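Cow rumen GH26 endo-mannanase (Metagenome, PDB 6UEH) probably hydrolyses internal beta-1,4-mannosidic linkages of mannans and galactomannans, using a TIM-barrel catalytic domain of family GH26 joined to a calcium-binding accessory domain. Local coordinates at residues Y61-K66 and I80-I85; F51-K56 and I128-A133; T134-S139 and T413-V418. All coordinates share one frame; numbering follows the deposited sequence.

Contact 1 of 3, residues Y61-K66 and I80-I85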
loop_
_atom_site.group_PDB
_atom_site.type_symbol
_atom_site.label_atom_id
_atom_site.label_comp_id
_atom_site.label_asym_id
_atom_site.label_seq_id
_atom_site.Cartn_x
_atom_site.Cartn_y
_atom_site.Cartn_z
ATOM N N TYR A 61 -19.350 1.602 -8.636
ATOM C CA TYR A 61 -19.782 2.100 -9.936
ATOM C C TYR A 61 -18.693 2.909 -10.636
ATOM O O TYR A 61 -17.945 3.649 -9.998
ATOM C CB TYR A 61 -21.056 2.934 -9.774
ATOM C CG TYR A 61 -22.265 2.094 -9.436
ATOM C CD1 TYR A 61 -22.546 1.738 -8.122
ATOM C CD2 TYR A 61 -23.114 1.636 -10.434
ATOM C CE1 TYR A 61 -23.644 0.959 -7.811
ATOM C CE2 TYR A 61 -24.214 0.855 -10.135
ATOM C CZ TYR A 61 -24.475 0.519 -8.823
ATOM O OH TYR A 61 -25.569 -0.258 -8.523
ATOM N N GLN A 62 -18.608 2.746 -11.953
ATOM C CA GLN A 62 -17.614 3.433 -12.764
ATOM C C GLN A 62 -18.129 4.789 -13.240
ATOM O O GLN A 62 -19.233 4.893 -13.779
ATOM C CB GLN A 62 -17.221 2.567 -13.963
ATOM C CG GLN A 62 -16.343 3.271 -14.987
ATOM C CD GLN A 62 -14.964 3.588 -14.451
ATOM O OE1 GLN A 62 -14.312 2.739 -13.844
ATOM N NE2 GLN A 62 -14.511 4.818 -14.673
ATOM N N PHE A 63 -17.322 5.825 -13.041
ATOM C CA PHE A 63 -17.705 7.176 -13.430
ATOM C C PHE A 63 -16.835 7.690 -14.571
ATOM O O PHE A 63 -15.610 7.726 -14.469
ATOM C CB PHE A 63 -17.625 8.118 -12.227
ATOM C CG PHE A 63 -18.604 7.783 -11.143
ATOM C CD1 PHE A 63 -18.319 6.796 -10.211
ATOM C CD2 PHE A 63 -19.820 8.441 -11.063
ATOM C CE1 PHE A 63 -19.223 6.478 -9.219
ATOM C CE2 PHE A 63 -20.728 8.127 -10.073
ATOM C CZ PHE A 63 -20.430 7.145 -9.149
ATOM N N THR A 64 -17.486 8.078 -15.660
ATOM C CA THR A 64 -16.797 8.594 -16.832
ATOM C C THR A 64 -17.535 9.833 -17.330
ATOM O O THR A 64 -18.745 9.958 -17.142
ATOM C CB THR A 64 -16.719 7.535 -17.951
ATOM O OG1 THR A 64 -16.312 6.280 -17.391
ATOM C CG2 THR A 64 -15.727 7.946 -19.033
ATOM N N ALA A 65 -16.810 10.756 -17.948
ATOM C CA ALA A 65 -17.441 11.947 -18.495
ATOM C C ALA A 65 -16.728 12.420 -19.751
ATOM O O ALA A 65 -15.513 12.262 -19.887
ATOM C CB ALA A 65 -17.475 13.057 -17.452
ATOM N N LYS A 66 -17.500 12.979 -20.676
ATOM C CA LYS A 66 -16.943 13.623 -21.856
ATOM C C LYS A 66 -16.612 15.059 -21.484
ATOM O O LYS A 66 -17.511 15.881 -21.287
ATOM C CB LYS A 66 -17.924 13.575 -23.026
ATOM C CG LYS A 66 -17.323 14.014 -24.350
ATOM C CD LYS A 66 -16.573 12.876 -25.011
ATOM C CE LYS A 66 -17.527 11.760 -25.408
ATOM N NZ LYS A 66 -16.813 10.626 -26.058
ATOM N N ILE A 80 -14.594 14.910 -8.136
ATOM C CA ILE A 80 -15.881 14.235 -8.194
ATOM C C ILE A 80 -16.249 13.825 -6.774
ATOM O O ILE A 80 -15.383 13.480 -5.969
ATOM C CB ILE A 80 -15.869 13.012 -9.147
ATOM C CG1 ILE A 80 -17.290 12.460 -9.329
ATOM C CG2 ILE A 80 -14.898 11.937 -8.660
ATOM C CD1 ILE A 80 -17.409 11.410 -10.413
ATOM N N SER A 81 -17.536 13.897 -6.459
ATOM C CA SER A 81 -17.984 13.682 -5.097
ATOM C C SER A 81 -19.232 12.816 -5.055
ATOM O O SER A 81 -20.174 13.032 -5.816
ATOM C CB SER A 81 -18.245 15.026 -4.413
ATOM O OG SER A 81 -18.703 14.851 -3.086
ATOM N N VAL A 82 -19.223 11.825 -4.172
ATOM C CA VAL A 82 -20.404 11.010 -3.937
ATOM C C VAL A 82 -20.915 11.301 -2.536
ATOM O O VAL A 82 -20.285 10.926 -1.543
ATOM C CB VAL A 82 -20.118 9.511 -4.093
ATOM C CG1 VAL A 82 -21.367 8.703 -3.775
ATOM C CG2 VAL A 82 -19.632 9.214 -5.504
ATOM N N ASN A 83 -22.062 11.971 -2.477
ATOM C CA ASN A 83 -22.606 12.497 -1.236
ATOM C C ASN A 83 -21.561 13.354 -0.528
ATOM O O ASN A 83 -21.200 14.420 -1.026
ATOM C CB ASN A 83 -23.115 11.361 -0.342
ATOM C CG ASN A 83 -24.390 10.725 -0.886
ATOM O OD1 ASN A 83 -25.274 11.420 -1.389
ATOM N ND2 ASN A 83 -24.482 9.403 -0.797
ATOM N N GLY A 84 -21.055 12.889 0.609
ATOM C CA GLY A 84 -20.112 13.683 1.381
ATOM C C GLY A 84 -18.640 13.409 1.116
ATOM O O GLY A 84 -17.770 14.074 1.682
ATOM N N ILE A 85 -18.354 12.439 0.253
ATOM C CA ILE A 85 -16.980 11.994 0.029
ATOM C C ILE A 85 -16.410 12.544 -1.277
ATOM O O ILE A 85 -17.055 12.461 -2.320
ATOM C CB ILE A 85 -16.895 10.455 0.015
ATOM C CG1 ILE A 85 -17.548 9.880 1.277
ATOM C CG2 ILE A 85 -15.450 9.991 -0.102
ATOM C CD1 ILE A 85 -17.579 8.367 1.317
#
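Phe63 reaches across the core of the CBM6-like beta-sandwich to Ile80 and Val82, joining strand 59-69 of one sheet to strand 76-82 of the facing one. The contact is wholly apolar. Phe63 has its CG anti to its own carbonyl carbon (chi1 -65°), which, with the side chain leaving the strand toward the facing sheet, directs the ring to Ile80 and Val82. There Ile80 CD1 lies 3.8 Å from Phe63 CB and stays almost as close to CG and CD2, packing obliquely where the ring joins its stem. Ile80 is extended through both torsions (chi1 -172°, chi2 171°), so that CD1, the end of its longer branch, is what bridges the sheets. Two residues further along the same strand, Val82 points the same way and sends CG2 to the far end of the ring. A flat, long residue suits the middle of a sandwich because it can meet two branched side chains at once; Val114 and Leu107 also touch this ring. Directly after Val82 the chain reverses through a type II' turn, Val82 to Ile85, with Asn83 and Gly84 at its corners. The turn is closed by Val82 N to Ile85 O at 2.9 Å and by Ile85 N to Val82 O at 3.0 Å.

Contact 2 of 3, residues F51-K56 and I128-A133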
loop_
_atom_site.group_PDB
_atom_site.type_symbol
_atom_site.label_atom_id
_atom_site.label_comp_id
_atom_site.label_asym_id
_atom_site.label_seq_id
_atom_site.Cartn_x
_atom_site.Cartn_y
_atom_site.Cartn_z
ATOM N N PHE A 51 -26.101 15.480 -9.972
ATOM C CA PHE A 51 -27.245 14.663 -10.352
ATOM C C PHE A 51 -27.379 13.513 -9.365
ATOM O O PHE A 51 -26.450 13.224 -8.606
ATOM C CB PHE A 51 -27.100 14.136 -11.782
ATOM C CG PHE A 51 -25.944 13.191 -11.973
ATOM C CD1 PHE A 51 -24.647 13.671 -12.082
ATOM C CD2 PHE A 51 -26.157 11.823 -12.071
ATOM C CE1 PHE A 51 -23.583 12.804 -12.268
ATOM C CE2 PHE A 51 -25.097 10.953 -12.257
ATOM C CZ PHE A 51 -23.809 11.442 -12.354
ATOM N N ASN A 52 -28.534 12.859 -9.374
ATOM C CA ASN A 52 -28.789 11.767 -8.448
ATOM C C ASN A 52 -28.720 10.390 -9.094
ATOM O O ASN A 52 -29.137 10.201 -10.238
ATOM C CB ASN A 52 -30.157 11.946 -7.789
ATOM C CG ASN A 52 -30.578 10.731 -6.988
ATOM O OD1 ASN A 52 -30.094 10.506 -5.877
ATOM N ND2 ASN A 52 -31.482 9.933 -7.550
ATOM N N VAL A 53 -28.176 9.436 -8.345
ATOM C CA VAL A 53 -28.254 8.026 -8.696
ATOM C C VAL A 53 -28.819 7.262 -7.506
ATOM O O VAL A 53 -28.327 7.396 -6.385
ATOM C CB VAL A 53 -26.882 7.439 -9.078
ATOM C CG1 VAL A 53 -27.025 5.967 -9.442
ATOM C CG2 VAL A 53 -26.273 8.213 -10.231
ATOM N N THR A 54 -29.859 6.472 -7.747
ATOM C CA THR A 54 -30.477 5.683 -6.688
ATOM C C THR A 54 -30.239 4.195 -6.924
ATOM O O THR A 54 -30.490 3.688 -8.020
ATOM C CB THR A 54 -31.989 5.960 -6.589
ATOM O OG1 THR A 54 -32.202 7.355 -6.346
ATOM C CG2 THR A 54 -32.612 5.157 -5.456
ATOM N N VAL A 55 -29.745 3.502 -5.900
ATOM C CA VAL A 55 -29.458 2.072 -6.009
ATOM C C VAL A 55 -30.128 1.281 -4.886
ATOM O O VAL A 55 -30.400 1.820 -3.812
ATOM C CB VAL A 55 -27.935 1.791 -5.986
ATOM C CG1 VAL A 55 -27.247 2.491 -7.146
ATOM C CG2 VAL A 55 -27.326 2.229 -4.664
ATOM N N LYS A 56 -30.390 0.000 -5.139
ATOM C CA LYS A 56 -31.044 -0.861 -4.156
ATOM C C LYS A 56 -30.092 -1.288 -3.043
ATOM O O LYS A 56 -30.503 -1.455 -1.891
ATOM C CB LYS A 56 -31.627 -2.109 -4.829
ATOM C CG LYS A 56 -32.725 -1.836 -5.845
ATOM C CD LYS A 56 -33.509 -3.111 -6.157
ATOM C CE LYS A 56 -34.520 -2.891 -7.272
ATOM N NZ LYS A 56 -35.410 -4.074 -7.460
ATOM N N ILE A 128 -22.125 12.866 -18.765
ATOM C CA ILE A 128 -21.588 12.091 -17.654
ATOM C C ILE A 128 -22.195 10.691 -17.700
ATOM O O ILE A 128 -23.392 10.540 -17.941
ATOM C CB ILE A 128 -21.888 12.758 -16.298
ATOM C CG1 ILE A 128 -21.362 14.197 -16.286
ATOM C CG2 ILE A 128 -21.289 11.948 -15.156
ATOM C CD1 ILE A 128 -21.960 15.060 -15.191
ATOM N N THR A 129 -21.368 9.673 -17.485
ATOM C CA THR A 129 -21.827 8.291 -17.581
ATOM C C THR A 129 -21.503 7.492 -16.323
ATOM O O THR A 129 -20.371 7.510 -15.837
ATOM C CB THR A 129 -21.207 7.583 -18.807
ATOM O OG1 THR A 129 -21.682 8.207 -20.006
ATOM C CG2 THR A 129 -21.584 6.112 -18.836
ATOM N N VAL A 130 -22.510 6.801 -15.795
ATOM C CA VAL A 130 -22.327 5.922 -14.647
ATOM C C VAL A 130 -22.638 4.479 -15.036
ATOM O O VAL A 130 -23.728 4.178 -15.524
ATOM C CB VAL A 130 -23.221 6.337 -13.463
ATOM C CG1 VAL A 130 -22.949 5.455 -12.254
ATOM C CG2 VAL A 130 -22.998 7.802 -13.114
ATOM N N GLU A 131 -21.672 3.593 -14.819
ATOM C CA GLU A 131 -21.827 2.176 -15.135
ATOM C C GLU A 131 -21.530 1.318 -13.915
ATOM O O GLU A 131 -20.832 1.756 -13.003
ATOM C CB GLU A 131 -20.896 1.777 -16.278
ATOM C CG GLU A 131 -21.153 2.509 -17.580
ATOM C CD GLU A 131 -19.984 2.409 -18.535
ATOM O OE1 GLU A 131 -20.143 1.804 -19.616
ATOM O OE2 GLU A 131 -18.904 2.942 -18.206
ATOM N N GLU A 132 -22.054 0.095 -13.901
ATOM C CA GLU A 132 -21.645 -0.869 -12.889
ATOM C C GLU A 132 -20.148 -1.118 -13.047
ATOM O O GLU A 132 -19.656 -1.271 -14.164
ATOM C CB GLU A 132 -22.443 -2.167 -13.013
ATOM C CG GLU A 132 -23.913 -1.999 -12.656
ATOM C CD GLU A 132 -24.730 -3.251 -12.900
ATOM O OE1 GLU A 132 -24.241 -4.155 -13.607
ATOM O OE2 GLU A 132 -25.865 -3.330 -12.385
ATOM N N ALA A 133 -19.427 -1.129 -11.932
ATOM C CA ALA A 133 -17.972 -1.216 -11.973
ATOM C C ALA A 133 -17.497 -2.545 -12.537
ATOM O O ALA A 133 -18.139 -3.578 -12.351
ATOM C CB ALA A 133 -17.384 -0.998 -10.585
#
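Strands 51-55 and 128-132 run nearly parallel, 12° apart in direction with their axes 10.3 Å from each other, a spacing that belongs to the two facing sheets of a beta-sandwich and is too wide for backbone pairing. Each strand is hydrogen-bonded within its own sheet, 49-55 to strand 110-117 and 123-132 to strand 59-69, so side chains alone bridge the gap in this CBM6-like domain. Phe51 does most of the bridging. Its CG sits between the backbone N and the carbonyl carbon (chi1 65°), and from there the outer end of the ring drops between Ile128 and Val130. Val130 CG2 meets the ring at its edge, in its plane, 3.8 Å from Phe51 CZ. Ile128 CG2 approaches obliquely, 3.8 Å from Phe51 CE1, while CD1 of the same isoleucine lies 4.0 Å from that carbon. Beta-branched residues suit the 128-132 strand, since their methyls stand close to the backbone and place methyl groups against the end of the ring. Val53 CG2 adds a looser contact with Val130 CG2, 4.4 Å away. Alternation sends the neighbouring residues to the opposite side of strand 51-55, where Asn52 and Thr54 pair with each other: Asn52 ND2 donates to Thr54 OG1 at 2.9 Å, nearly straight at 170° and in the amide plane.

Contact 3 of 3, residues T134-S139 and T413-V418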
loop_
_atom_site.group_PDB
_atom_site.type_symbol
_atom_site.label_atom_id
_atom_site.label_comp_id
_atom_site.label_asym_id
_atom_site.label_seq_id
_atom_site.Cartn_x
_atom_site.Cartn_y
_atom_site.Cartn_z
ATOM N N THR A 134 -16.376 -2.502 -13.245
ATOM C CA THR A 134 -15.690 -3.709 -13.676
ATOM C C THR A 134 -14.309 -3.705 -13.035
ATOM O O THR A 134 -13.618 -2.686 -13.039
ATOM C CB THR A 134 -15.572 -3.798 -15.208
ATOM O OG1 THR A 134 -14.768 -2.716 -15.691
ATOM C CG2 THR A 134 -16.947 -3.722 -15.851
ATOM N N PHE A 135 -13.912 -4.838 -12.473
ATOM C CA PHE A 135 -12.694 -4.887 -11.677
ATOM C C PHE A 135 -11.574 -5.622 -12.403
ATOM O O PHE A 135 -11.837 -6.444 -13.281
ATOM C CB PHE A 135 -12.989 -5.542 -10.324
ATOM C CG PHE A 135 -14.140 -4.912 -9.594
ATOM C CD1 PHE A 135 -13.961 -3.747 -8.867
ATOM C CD2 PHE A 135 -15.405 -5.475 -9.650
ATOM C CE1 PHE A 135 -15.020 -3.158 -8.201
ATOM C CE2 PHE A 135 -16.468 -4.891 -8.987
ATOM C CZ PHE A 135 -16.273 -3.731 -8.259
ATOM N N PRO A 136 -10.315 -5.308 -12.052
ATOM C CA PRO A 136 -9.161 -6.012 -12.614
ATOM C C PRO A 136 -9.240 -7.516 -12.381
ATOM O O PRO A 136 -9.726 -7.949 -11.337
ATOM C CB PRO A 136 -7.977 -5.408 -11.855
ATOM C CG PRO A 136 -8.439 -4.050 -11.466
ATOM C CD PRO A 136 -9.905 -4.197 -11.172
ATOM N N ASP A 137 -8.784 -8.298 -13.353
ATOM C CA ASP A 137 -8.707 -9.742 -13.185
ATOM C C ASP A 137 -7.485 -10.077 -12.334
ATOM O O ASP A 137 -6.373 -10.200 -12.849
ATOM C CB ASP A 137 -8.632 -10.448 -14.542
ATOM C CG ASP A 137 -8.919 -11.938 -14.444
ATOM O OD1 ASP A 137 -8.736 -12.520 -13.354
ATOM O OD2 ASP A 137 -9.329 -12.532 -15.464
ATOM N N PHE A 138 -7.702 -10.219 -11.029
ATOM C CA PHE A 138 -6.613 -10.480 -10.094
ATOM C C PHE A 138 -6.034 -11.879 -10.271
ATOM O O PHE A 138 -4.861 -12.114 -9.981
ATOM C CB PHE A 138 -7.092 -10.297 -8.650
ATOM C CG PHE A 138 -7.598 -8.914 -8.348
ATOM C CD1 PHE A 138 -6.735 -7.830 -8.352
ATOM C CD2 PHE A 138 -8.933 -8.699 -8.049
ATOM C CE1 PHE A 138 -7.196 -6.558 -8.071
ATOM C CE2 PHE A 138 -9.401 -7.428 -7.764
ATOM C CZ PHE A 138 -8.530 -6.356 -7.776
ATOM N N SER A 139 -6.858 -12.804 -10.752
ATOM C CA SER A 139 -6.431 -14.188 -10.924
ATOM C C SER A 139 -5.461 -14.339 -12.092
ATOM O O SER A 139 -4.737 -15.329 -12.181
ATOM C CB SER A 139 -7.641 -15.101 -11.136
ATOM O OG SER A 139 -8.277 -14.820 -12.371
ATOM N N THR A 413 -4.663 3.130 -6.701
ATOM C CA THR A 413 -3.565 4.005 -7.101
ATOM C C THR A 413 -2.272 3.193 -7.195
ATOM O O THR A 413 -1.535 3.285 -8.181
ATOM C CB THR A 413 -3.376 5.175 -6.114
ATOM O OG1 THR A 413 -4.532 6.020 -6.150
ATOM C CG2 THR A 413 -2.145 5.999 -6.478
ATOM N N LEU A 414 -2.014 2.389 -6.168
ATOM C CA LEU A 414 -0.852 1.509 -6.152
ATOM C C LEU A 414 -0.940 0.455 -7.252
ATOM O O LEU A 414 0.068 0.102 -7.859
ATOM C CB LEU A 414 -0.709 0.835 -4.783
ATOM C CG LEU A 414 -0.365 1.763 -3.617
ATOM C CD1 LEU A 414 -0.353 1.008 -2.298
ATOM C CD2 LEU A 414 0.974 2.434 -3.859
ATOM N N LEU A 415 -2.147 -0.043 -7.509
ATOM C CA LEU A 415 -2.348 -1.060 -8.539
ATOM C C LEU A 415 -1.978 -0.524 -9.911
ATOM O O LEU A 415 -1.287 -1.184 -10.686
ATOM C CB LEU A 415 -3.798 -1.557 -8.531
ATOM C CG LEU A 415 -4.170 -2.676 -9.511
ATOM C CD1 LEU A 415 -5.172 -3.621 -8.875
ATOM C CD2 LEU A 415 -4.735 -2.105 -10.808
ATOM N N ASN A 416 -2.441 0.680 -10.207
ATOM C CA ASN A 416 -2.144 1.287 -11.491
ATOM C C ASN A 416 -0.681 1.706 -11.600
ATOM O O ASN A 416 -0.134 1.747 -12.700
ATOM C CB ASN A 416 -3.076 2.470 -11.739
ATOM C CG ASN A 416 -4.492 2.027 -12.055
ATOM O OD1 ASN A 416 -4.773 1.566 -13.161
ATOM N ND2 ASN A 416 -5.388 2.153 -11.082
ATOM N N PHE A 417 -0.050 1.995 -10.462
ATOM C CA PHE A 417 1.386 2.271 -10.434
ATOM C C PHE A 417 2.168 1.124 -11.071
ATOM O O PHE A 417 3.029 1.341 -11.920
ATOM C CB PHE A 417 1.882 2.489 -9.000
ATOM C CG PHE A 417 1.801 3.916 -8.528
ATOM C CD1 PHE A 417 1.495 4.943 -9.406
ATOM C CD2 PHE A 417 2.049 4.229 -7.200
ATOM C CE1 PHE A 417 1.427 6.253 -8.965
ATOM C CE2 PHE A 417 1.985 5.535 -6.754
ATOM C CZ PHE A 417 1.673 6.549 -7.637
ATOM N N VAL A 418 1.857 -0.099 -10.654
ATOM C CA VAL A 418 2.551 -1.275 -11.165
ATOM C C VAL A 418 1.781 -1.949 -12.296
ATOM O O VAL A 418 2.150 -3.037 -12.735
ATOM C CB VAL A 418 2.801 -2.304 -10.048
ATOM C CG1 VAL A 418 3.718 -1.715 -8.984
ATOM C CG2 VAL A 418 1.484 -2.759 -9.438
#
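The connection from the beta-sandwich to the GH26 TIM barrel is made by an irregular segment, 134-139, that rests on helix 408-417 of the barrel, where Leu415 meets it alongside Tyr412 of the same helix. Leu415 CD1 serves both partners: it lies 3.7 Å from Phe138 CE1 and 4.2 Å from Pro136 CG. It comes to the phenyl ring at the edge, near the ring plane, and the two side chains cross at about a right angle. Leu415 holds its CG anti to the backbone N (chi1 -177°), and its second torsion, at 143°, is well off a staggered value. Phe138 begins alongside the helix, but its ring carries CE1 inward to the methyl. On one face of the Phe138 ring lies Pro136 O, 3.5 Å above the plane and offset toward the rim, while Tyr165 meets the ring edge-to-face. Proline suits its place by offering a compact apolar ring and by stiffening an otherwise irregular backbone. Just after Pro136, Asp137 and Ser139 pair within the segment: Ser139 OG donates to the syn side of Asp137 OD1, and a weak bond runs from Ser139 N to the same oxygen. Further packing comes from Tyr412, which touches Phe135, Pro136 and Phe138, and from His442, stacked on the Phe135 ring. With only dispersion and hydrophobic burial acting between the two segments, the contact has little directional preference of its own; the precise seat of the linker probably depends in part on the stiffness of Pro136 and on the surrounding aromatic side chains.

In the fold
Contacts 1 and 2 lie in the accessory sandwich, their centres 9 Å apart, and both span its two facing sheets. Strands 59-69 and 123-132 are neighbours in one sheet, whereas strands 49-55 and 76-82 belong to the other, so the two contacts form one continuous core; Phe63 touches Val130 within it. Along the chain, contact 1 falls between the two segments of contact 2. Segment 134-139 of contact 3 follows residue 133 directly, leads into the catalytic barrel and packs against helix 408-417. The centre of contact 3 lies about 19 Å from that of contact 1 and about 22 Å from that of contact 2. The last sandwich strand thus leads straight into the interdomain connection.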